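Local coordinates for protein phenol hydroxylase component phN (Pseudomonas stutzeri, PDB 3U52) that probably hydroxylates phenol at a carboxylate-bridged diiron centre, serving as the oxygenase component of a multicomponent bacterial monooxygenase, at residues 49-54 and 240-245; 132-137 and 234-239. One frame throughout, in Å; residues are numbered along the deposited sequence.

In the fold
Helix 220-250 takes part in both contacts, and the way its two neighbouring stretches are used illustrates how side-chain chemistry follows position in a diiron bundle. Contact 2 is buried: helix 125-155 meets residues 234-239, and a carboxylate bonds to imidazole and guanidinium beside the iron, while an amide lies stacked over the imidazole. Contact 1, immediately further along the helix and partly buried, sets the loop residues 49-54 against residues 240-245 through an aromatic face, aliphatic carbons and one charged acceptor for a backbone N-H. The centres lie about 11 Å apart and the two pack together directly: Pro53 rests on Thr238 and Leu239, while Phe54 touches Arg235 and Met133.

Contact 1: 49-54 and 240-245; sequences QWEDPF and GLEVIK
Trp50 and Glu242 carry most of this contact, and their pairing is a worked example of an acidic side chain that splits its work, aliphatic stem to an aromatic face and carboxylate to the backbone. The first kind of interaction is CH-pi. Glu242 CG lies over the six-membered ring of Trp50, 3.6 Å from its centroid and close to the ring normal, so that a methylene of the stem rather than the charged end meets the indole. The carboxylate stands almost upright on the ring, the two planes 87° apart.

Hydrogen bonding is the second kind. The Glu242 chain bends at CB-CG (chi2 54°), which carries the carboxylate to the loop backbone. There Glu242 OE2 receives the N-H of Glu51 at 3.0 Å from Glu51 N, in a nearly straight bond of 170° that reaches the oxygen from above the carboxylate plane. One backbone N-H of an irregular loop thus finds its acceptor on a helix side chain. Alongside, Glu242 CG packs at 3.3 Å against Glu51 O.

The remaining contacts are apolar. Val243 CG2 comes up to the edge of the indole, near its plane, 4.0 Å from Trp50 CH2. Pro53 adds a looser touch, its CB 4.4 Å from Glu242 CB.

Trp50, with Trp47, Phe188 and Leu191, also lines a xenon site, and Val243 touches Leu191 of helix 187-216. Further along helix 220-250, Phe246 meets Trp50 edge-to-face. The loop is held from elsewhere by Arg19, which bonds Trp50 O and Asp52, and it also meets helix 10-16, through Glu51 and Asp52, and helix 125-155, where Pro53 and Phe54 rest on Ala130.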
ATOM      1  N   GLN A  49      41.302  -1.787  -7.610  1.00 29.72           N
ATOM      2  CA  GLN A  49      40.897  -3.172  -7.488  1.00 29.88           C
ATOM      3  C   GLN A  49      39.613  -3.395  -6.683  1.00 28.73           C
ATOM      4  O   GLN A  49      39.116  -4.529  -6.602  1.00 28.61           O
ATOM      5  CB  GLN A  49      42.050  -3.999  -6.979  1.00 30.18           C
ATOM      6  CG  GLN A  49      43.153  -3.993  -8.000  1.00 35.21           C
ATOM      7  CD  GLN A  49      44.398  -4.612  -7.482  1.00 43.33           C
ATOM      8  OE1 GLN A  49      45.056  -5.369  -8.205  1.00 47.52           O
ATOM      9  NE2 GLN A  49      44.756  -4.301  -6.235  1.00 43.14           N
ATOM     10  N   TRP A  50      39.071  -2.320  -6.110  1.00 27.62           N
ATOM     11  CA  TRP A  50      37.719  -2.364  -5.530  1.00 27.32           C
ATOM     12  C   TRP A  50      36.692  -2.831  -6.574  1.00 28.27           C
ATOM     13  O   TRP A  50      36.620  -2.247  -7.672  1.00 28.74           O
ATOM     14  CB  TRP A  50      37.335  -0.960  -4.998  1.00 26.76           C
ATOM     15  CG  TRP A  50      35.969  -0.937  -4.381  1.00 24.70           C
ATOM     16  CD1 TRP A  50      34.803  -0.546  -4.965  1.00 24.26           C
ATOM     17  CD2 TRP A  50      35.641  -1.359  -3.070  1.00 24.91           C
ATOM     18  NE1 TRP A  50      33.750  -0.694  -4.084  1.00 23.73           N
ATOM     19  CE2 TRP A  50      34.241  -1.193  -2.910  1.00 23.26           C
ATOM     20  CE3 TRP A  50      36.397  -1.844  -1.988  1.00 24.38           C
ATOM     21  CZ2 TRP A  50      33.573  -1.490  -1.695  1.00 27.51           C
ATOM     22  CZ3 TRP A  50      35.726  -2.165  -0.789  1.00 27.41           C
ATOM     23  CH2 TRP A  50      34.323  -1.994  -0.665  1.00 26.28           C
ATOM     24  N   GLU A  51      35.928  -3.886  -6.274  1.00 28.75           N
ATOM     25  CA  GLU A  51      34.816  -4.322  -7.133  1.00 30.62           C
ATOM     26  C   GLU A  51      33.519  -3.819  -6.539  1.00 30.11           C
ATOM     27  O   GLU A  51      33.269  -4.049  -5.351  1.00 30.39           O
ATOM     28  CB  GLU A  51      34.745  -5.863  -7.251  1.00 31.71           C
ATOM     29  CG  GLU A  51      35.911  -6.524  -8.050  1.00 39.25           C
ATOM     30  CD  GLU A  51      36.085  -5.973  -9.473  1.00 49.36           C
ATOM     31  OE1 GLU A  51      35.053  -5.791 -10.197  1.00 52.57           O
ATOM     32  OE2 GLU A  51      37.270  -5.730  -9.874  1.00 53.54           O
ATOM     33  N   ASP A  52      32.711  -3.127  -7.330  1.00 29.06           N
ATOM     34  CA  ASP A  52      31.453  -2.539  -6.812  1.00 29.18           C
ATOM     35  C   ASP A  52      30.540  -3.661  -6.351  1.00 27.74           C
ATOM     36  O   ASP A  52      30.333  -4.614  -7.076  1.00 28.43           O
ATOM     37  CB  ASP A  52      30.772  -1.647  -7.863  1.00 29.08           C
ATOM     38  CG  ASP A  52      31.744  -0.600  -8.473  1.00 30.74           C
ATOM     39  OD1 ASP A  52      31.979  -0.650  -9.695  1.00 35.80           O
ATOM     40  OD2 ASP A  52      32.286   0.259  -7.760  1.00 30.36           O
ATOM     41  N   PRO A  53      30.073  -3.601  -5.097  1.00 28.18           N
ATOM     42  CA  PRO A  53      29.204  -4.674  -4.581  1.00 27.71           C
ATOM     43  C   PRO A  53      27.796  -4.658  -5.163  1.00 28.93           C
ATOM     44  O   PRO A  53      27.068  -5.676  -5.061  1.00 28.68           O
ATOM     45  CB  PRO A  53      29.194  -4.447  -3.076  1.00 27.21           C
ATOM     46  CG  PRO A  53      29.529  -2.971  -2.895  1.00 27.53           C
ATOM     47  CD  PRO A  53      30.409  -2.594  -4.076  1.00 26.67           C
ATOM     48  N   PHE A  54      27.413  -3.523  -5.747  1.00 28.86           N
ATOM     49  CA  PHE A  54      26.139  -3.361  -6.462  1.00 28.89           C
ATOM     50  C   PHE A  54      26.368  -2.175  -7.380  1.00 29.32           C
ATOM     51  O   PHE A  54      27.231  -1.331  -7.093  1.00 28.17           O
ATOM     52  CB  PHE A  54      24.957  -3.055  -5.515  1.00 28.08           C
ATOM     53  CG  PHE A  54      25.306  -2.134  -4.366  1.00 27.72           C
ATOM     54  CD1 PHE A  54      25.263  -0.754  -4.512  1.00 28.82           C
ATOM     55  CD2 PHE A  54      25.714  -2.662  -3.136  1.00 25.74           C
ATOM     56  CE1 PHE A  54      25.632   0.094  -3.401  1.00 28.01           C
ATOM     57  CE2 PHE A  54      26.086  -1.844  -2.071  1.00 28.69           C
ATOM     58  CZ  PHE A  54      26.024  -0.449  -2.214  1.00 26.73           C
ATOM     59  N   GLY A 240      29.738  -6.045   2.801  1.00 22.11           N
ATOM     60  CA  GLY A 240      30.514  -6.658   3.902  1.00 22.41           C
ATOM     61  C   GLY A 240      31.516  -7.672   3.376  1.00 23.19           C
ATOM     62  O   GLY A 240      32.670  -7.718   3.823  1.00 25.21           O
ATOM     63  N   LEU A 241      31.075  -8.479   2.422  1.00 24.04           N
ATOM     64  CA  LEU A 241      31.922  -9.505   1.760  1.00 25.16           C
ATOM     65  C   LEU A 241      33.036  -8.827   0.945  1.00 24.64           C
ATOM     66  O   LEU A 241      34.194  -9.186   1.081  1.00 25.08           O
ATOM     67  CB  LEU A 241      31.063 -10.334   0.807  1.00 26.55           C
ATOM     68  CG  LEU A 241      31.234 -11.843   0.618  1.00 31.85           C
ATOM     69  CD1 LEU A 241      30.969 -12.186  -0.852  1.00 35.49           C
ATOM     70  CD2 LEU A 241      32.595 -12.379   1.166  1.00 33.71           C
ATOM     71  N   GLU A 242      32.687  -7.829   0.124  1.00 23.64           N
ATOM     72  CA  GLU A 242      33.698  -7.063  -0.622  1.00 24.27           C
ATOM     73  C   GLU A 242      34.762  -6.462   0.288  1.00 23.83           C
ATOM     74  O   GLU A 242      35.971  -6.579   0.000  1.00 23.58           O
ATOM     75  CB  GLU A 242      33.072  -5.961  -1.510  1.00 25.03           C
ATOM     76  CG  GLU A 242      34.138  -5.157  -2.369  1.00 26.99           C
ATOM     77  CD  GLU A 242      35.101  -6.028  -3.268  1.00 33.27           C
ATOM     78  OE1 GLU A 242      34.797  -7.218  -3.556  1.00 33.84           O
ATOM     79  OE2 GLU A 242      36.170  -5.514  -3.738  1.00 31.74           O
ATOM     80  N   VAL A 243      34.305  -5.825   1.374  1.00 22.58           N
ATOM     81  CA  VAL A 243      35.168  -5.194   2.386  1.00 22.52           C
ATOM     82  C   VAL A 243      36.260  -6.160   2.878  1.00 21.97           C
ATOM     83  O   VAL A 243      37.431  -5.807   2.786  1.00 20.86           O
ATOM     84  CB  VAL A 243      34.338  -4.529   3.592  1.00 23.13           C
ATOM     85  CG1 VAL A 243      35.218  -4.218   4.821  1.00 21.98           C
ATOM     86  CG2 VAL A 243      33.644  -3.217   3.123  1.00 20.86           C
ATOM     87  N   ILE A 244      35.914  -7.348   3.409  1.00 22.43           N
ATOM     88  CA  ILE A 244      37.015  -8.193   3.973  1.00 23.44           C
ATOM     89  C   ILE A 244      37.935  -8.707   2.909  1.00 23.49           C
ATOM     90  O   ILE A 244      39.121  -8.745   3.154  1.00 24.38           O
ATOM     91  CB  ILE A 244      36.640  -9.451   4.841  1.00 23.99           C
ATOM     92  CG1 ILE A 244      35.257  -9.890   4.549  1.00 25.64           C
ATOM     93  CG2 ILE A 244      37.069  -9.277   6.401  1.00 23.98           C
ATOM     94  CD1 ILE A 244      35.172 -10.943   3.527  1.00 28.03           C
ATOM     95  N   LYS A 245      37.392  -9.124   1.757  1.00 23.00           N
ATOM     96  CA  LYS A 245      38.220  -9.616   0.652  1.00 24.66           C
ATOM     97  C   LYS A 245      39.136  -8.529   0.129  1.00 24.35           C
ATOM     98  O   LYS A 245      40.337  -8.765   0.026  1.00 25.08           O
ATOM     99  CB  LYS A 245      37.389 -10.229  -0.464  1.00 23.61           C
ATOM    100  CG  LYS A 245      36.543 -11.411   0.071  1.00 26.70           C
ATOM    101  CD  LYS A 245      35.977 -12.303  -1.019  1.00 32.09           C
ATOM    102  CE  LYS A 245      35.695 -13.719  -0.457  1.00 36.28           C
ATOM    103  NZ  LYS A 245      35.258 -14.701  -1.556  1.00 40.13           N
TER

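Contact 2: 132-137 and 234-239; sequences QMQAID and ARHMTL. With FE (Fe (III) ion), chain H.
Asp137 OD2 accepts two hydrogen bonds from neighbouring residues of the facing helix. His236 NE2 donates at 2.7 Å to the anti lone pair of Asp137 OD2, with the acceptor in the plane of the imidazole. Arg235 NH2 approaches the same OD2 at 3.0 Å, from above the carboxylate plane, and makes a salt bridge. Asp137 and Arg235 have further partners: Tyr61 OH hydrogen-bonds Asp137 OD1, and Arg235 NH2 also forms a salt bridge with Asp232. Arg235 NE, in contrast, is buried here without a partner.

Each helix carries an Asp-Glu-x-Arg-His sequence, the paired Glu-x-x-His signature of carboxylate-bridged diiron bundles, and the segments run roughly antiparallel at 141° with axes 10.7 Å apart. His236 ND1 binds one iron at 2.4 Å, in company with Glu199 and Glu233, so Asp137 is a second-shell residue gripping the ligand from its other nitrogen. Replacing Asp137 with an alanine would probably leave His236 NE2 without its acceptor and its ring freer to turn about the iron bond.

Over one face of that imidazole lies the Gln134 amide, stacked with the planes 25° apart. With Gln134 CG anti to the backbone N (chi1 173°), a bend at the next bond lays the amide over the ring. Gln134 NE2 sits 3.4 Å from His236 ND1 without bonding to it, since that nitrogen serves the metal; the hydrogens of Gln134 NE2 go instead to Glu138 and, weakly, to Glu199. A water donates to Gln134 OE1, 2.6 Å from the water oxygen, and also to His236 O, at 2.8 Å.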
ATOM      1  N   GLN A 132      28.021   5.484   1.199  1.00 17.33           N
ATOM      2  CA  GLN A 132      26.988   6.512   1.246  1.00 19.03           C
ATOM      3  C   GLN A 132      25.605   5.921   0.958  1.00 18.42           C
ATOM      4  O   GLN A 132      24.615   6.385   1.493  1.00 19.30           O
ATOM      5  CB  GLN A 132      27.260   7.584   0.224  1.00 19.63           C
ATOM      6  CG  GLN A 132      28.457   8.495   0.574  1.00 22.44           C
ATOM      7  CD  GLN A 132      28.714   9.500  -0.549  1.00 26.89           C
ATOM      8  OE1 GLN A 132      27.884   9.668  -1.461  1.00 31.54           O
ATOM      9  NE2 GLN A 132      29.882  10.114  -0.526  1.00 26.88           N
ATOM     10  N   MET A 133      25.513   4.978   0.040  1.00 19.98           N
ATOM     11  CA  MET A 133      24.208   4.359  -0.236  1.00 20.53           C
ATOM     12  C   MET A 133      23.759   3.548   0.980  1.00 19.79           C
ATOM     13  O   MET A 133      22.579   3.592   1.337  1.00 18.93           O
ATOM     14  CB  MET A 133      24.263   3.498  -1.450  1.00 22.54           C
ATOM     15  CG  MET A 133      22.910   3.524  -2.161  1.00 30.65           C
ATOM     16  SD  MET A 133      22.956   2.571  -3.736  1.00 41.43           S
ATOM     17  CE  MET A 133      23.609   3.891  -4.799  1.00 39.70           C
ATOM     18  N   GLN A 134      24.715   2.892   1.668  1.00 17.86           N
ATOM     19  CA  GLN A 134      24.406   2.232   2.926  1.00 17.77           C
ATOM     20  C   GLN A 134      23.927   3.245   3.998  1.00 17.11           C
ATOM     21  O   GLN A 134      22.902   3.044   4.646  1.00 13.79           O
ATOM     22  CB  GLN A 134      25.587   1.379   3.427  1.00 19.31           C
ATOM     23  CG  GLN A 134      25.323   0.842   4.790  1.00 20.74           C
ATOM     24  CD  GLN A 134      25.509  -0.632   4.908  1.00 24.71           C
ATOM     25  OE1 GLN A 134      26.120  -1.277   4.050  1.00 24.70           O
ATOM     26  NE2 GLN A 134      24.963  -1.199   5.992  1.00 25.82           N
ATOM     27  N   ALA A 135      24.616   4.374   4.119  1.00 15.68           N
ATOM     28  CA  ALA A 135      24.178   5.410   5.061  1.00 15.99           C
ATOM     29  C   ALA A 135      22.714   5.834   4.866  1.00 16.68           C
ATOM     30  O   ALA A 135      21.933   5.918   5.840  1.00 16.87           O
ATOM     31  CB  ALA A 135      25.100   6.645   4.948  1.00 16.42           C
ATOM     32  N   ILE A 136      22.325   6.127   3.633  1.00 16.10           N
ATOM     33  CA  ILE A 136      20.949   6.614   3.447  1.00 17.89           C
ATOM     34  C   ILE A 136      19.930   5.438   3.618  1.00 17.77           C
ATOM     35  O   ILE A 136      18.805   5.656   4.050  1.00 17.93           O
ATOM     36  CB  ILE A 136      20.791   7.416   2.136  1.00 17.36           C
ATOM     37  CG1 ILE A 136      19.472   8.193   2.133  1.00 20.76           C
ATOM     38  CG2 ILE A 136      20.877   6.449   0.977  1.00 12.81           C
ATOM     39  CD1 ILE A 136      19.283   9.129   0.893  1.00 24.04           C
ATOM     40  N   ASP A 137      20.314   4.193   3.318  1.00 18.56           N
ATOM     41  CA  ASP A 137      19.457   3.046   3.710  1.00 18.47           C
ATOM     42  C   ASP A 137      19.254   2.928   5.218  1.00 18.65           C
ATOM     43  O   ASP A 137      18.164   2.556   5.685  1.00 18.53           O
ATOM     44  CB  ASP A 137      20.029   1.699   3.214  1.00 18.95           C
ATOM     45  CG  ASP A 137      20.119   1.570   1.710  1.00 21.17           C
ATOM     46  OD1 ASP A 137      19.461   2.280   0.898  1.00 25.87           O
ATOM     47  OD2 ASP A 137      20.933   0.703   1.309  1.00 27.15           O
ATOM     48  N   ALA A 234      20.461  -7.304   1.166  1.00 27.22           N
ATOM     49  CA  ALA A 234      21.231  -7.948   0.115  1.00 26.77           C
ATOM     50  C   ALA A 234      22.416  -7.085  -0.338  1.00 26.05           C
ATOM     51  O   ALA A 234      23.506  -7.609  -0.562  1.00 27.19           O
ATOM     52  CB  ALA A 234      20.345  -8.298  -1.084  1.00 27.13           C
ATOM     53  N   ARG A 235      22.217  -5.780  -0.511  1.00 24.17           N
ATOM     54  CA  ARG A 235      23.336  -4.916  -0.854  1.00 22.93           C
ATOM     55  C   ARG A 235      24.326  -4.821   0.334  1.00 22.53           C
ATOM     56  O   ARG A 235      25.547  -4.728   0.153  1.00 20.98           O
ATOM     57  CB  ARG A 235      22.827  -3.514  -1.191  1.00 23.25           C
ATOM     58  CG  ARG A 235      21.993  -3.433  -2.463  1.00 23.70           C
ATOM     59  CD  ARG A 235      21.894  -1.978  -2.899  1.00 22.80           C
ATOM     60  NE  ARG A 235      21.190  -1.134  -1.915  1.00 21.25           N
ATOM     61  CZ  ARG A 235      19.860  -1.039  -1.851  1.00 22.29           C
ATOM     62  NH1 ARG A 235      19.096  -1.709  -2.708  1.00 21.34           N
ATOM     63  NH2 ARG A 235      19.277  -0.266  -0.958  1.00 20.74           N
ATOM     64  N   HIS A 236      23.781  -4.747   1.544  1.00 20.66           N
ATOM     65  CA  HIS A 236      24.628  -4.523   2.732  1.00 21.24           C
ATOM     66  C   HIS A 236      25.522  -5.744   2.988  1.00 21.67           C
ATOM     67  O   HIS A 236      26.694  -5.589   3.335  1.00 21.59           O
ATOM     68  CB  HIS A 236      23.785  -4.153   3.961  1.00 19.60           C
ATOM     69  CG  HIS A 236      22.986  -2.902   3.755  1.00 19.54           C
ATOM     70  ND1 HIS A 236      22.074  -2.441   4.676  1.00 18.98           N
ATOM     71  CD2 HIS A 236      22.937  -2.037   2.713  1.00 16.55           C
ATOM     72  CE1 HIS A 236      21.521  -1.325   4.224  1.00 19.65           C
ATOM     73  NE2 HIS A 236      22.003  -1.077   3.024  1.00 17.56           N
ATOM     74  N   MET A 237      24.980  -6.941   2.794  1.00 20.96           N
ATOM     75  CA  MET A 237      25.789  -8.163   2.907  1.00 22.71           C
ATOM     76  C   MET A 237      26.889  -8.244   1.856  1.00 21.97           C
ATOM     77  O   MET A 237      27.982  -8.692   2.162  1.00 22.63           O
ATOM     78  CB  MET A 237      24.927  -9.432   2.789  1.00 23.24           C
ATOM     79  CG  MET A 237      23.872  -9.520   3.849  1.00 30.50           C
ATOM     80  SD  MET A 237      22.839 -10.997   3.627  1.00 43.82           S
ATOM     81  CE  MET A 237      23.897 -12.239   4.387  1.00 44.06           C
ATOM     82  N   THR A 238      26.590  -7.844   0.619  1.00 22.19           N
ATOM     83  CA  THR A 238      27.588  -7.852  -0.427  1.00 22.37           C
ATOM     84  C   THR A 238      28.704  -6.845  -0.177  1.00 21.76           C
ATOM     85  O   THR A 238      29.897  -7.135  -0.449  1.00 20.65           O
ATOM     86  CB  THR A 238      26.982  -7.632  -1.832  1.00 22.98           C
ATOM     87  OG1 THR A 238      25.794  -8.429  -1.980  1.00 23.35           O
ATOM     88  CG2 THR A 238      28.012  -8.081  -2.857  1.00 25.12           C
ATOM     89  N   LEU A 239      28.353  -5.658   0.338  1.00 21.38           N
ATOM     90  CA  LEU A 239      29.410  -4.726   0.740  1.00 21.88           C
ATOM     91  C   LEU A 239      30.326  -5.378   1.810  1.00 21.68           C
ATOM     92  O   LEU A 239      31.557  -5.320   1.691  1.00 22.31           O
ATOM     93  CB  LEU A 239      28.850  -3.341   1.148  1.00 22.25           C
ATOM     94  CG  LEU A 239      29.721  -2.309   1.899  1.00 21.39           C
ATOM     95  CD1 LEU A 239      30.943  -1.928   1.065  1.00 20.70           C
ATOM     96  CD2 LEU A 239      28.907  -1.042   2.197  1.00 21.00           C
TER
HETATM   97 FE    FE H 513      21.680  -3.294   6.840  1.00 34.65          FE
HETATM   98  O   HOH W   1      27.417  -3.384   4.868  1.00 18.98           O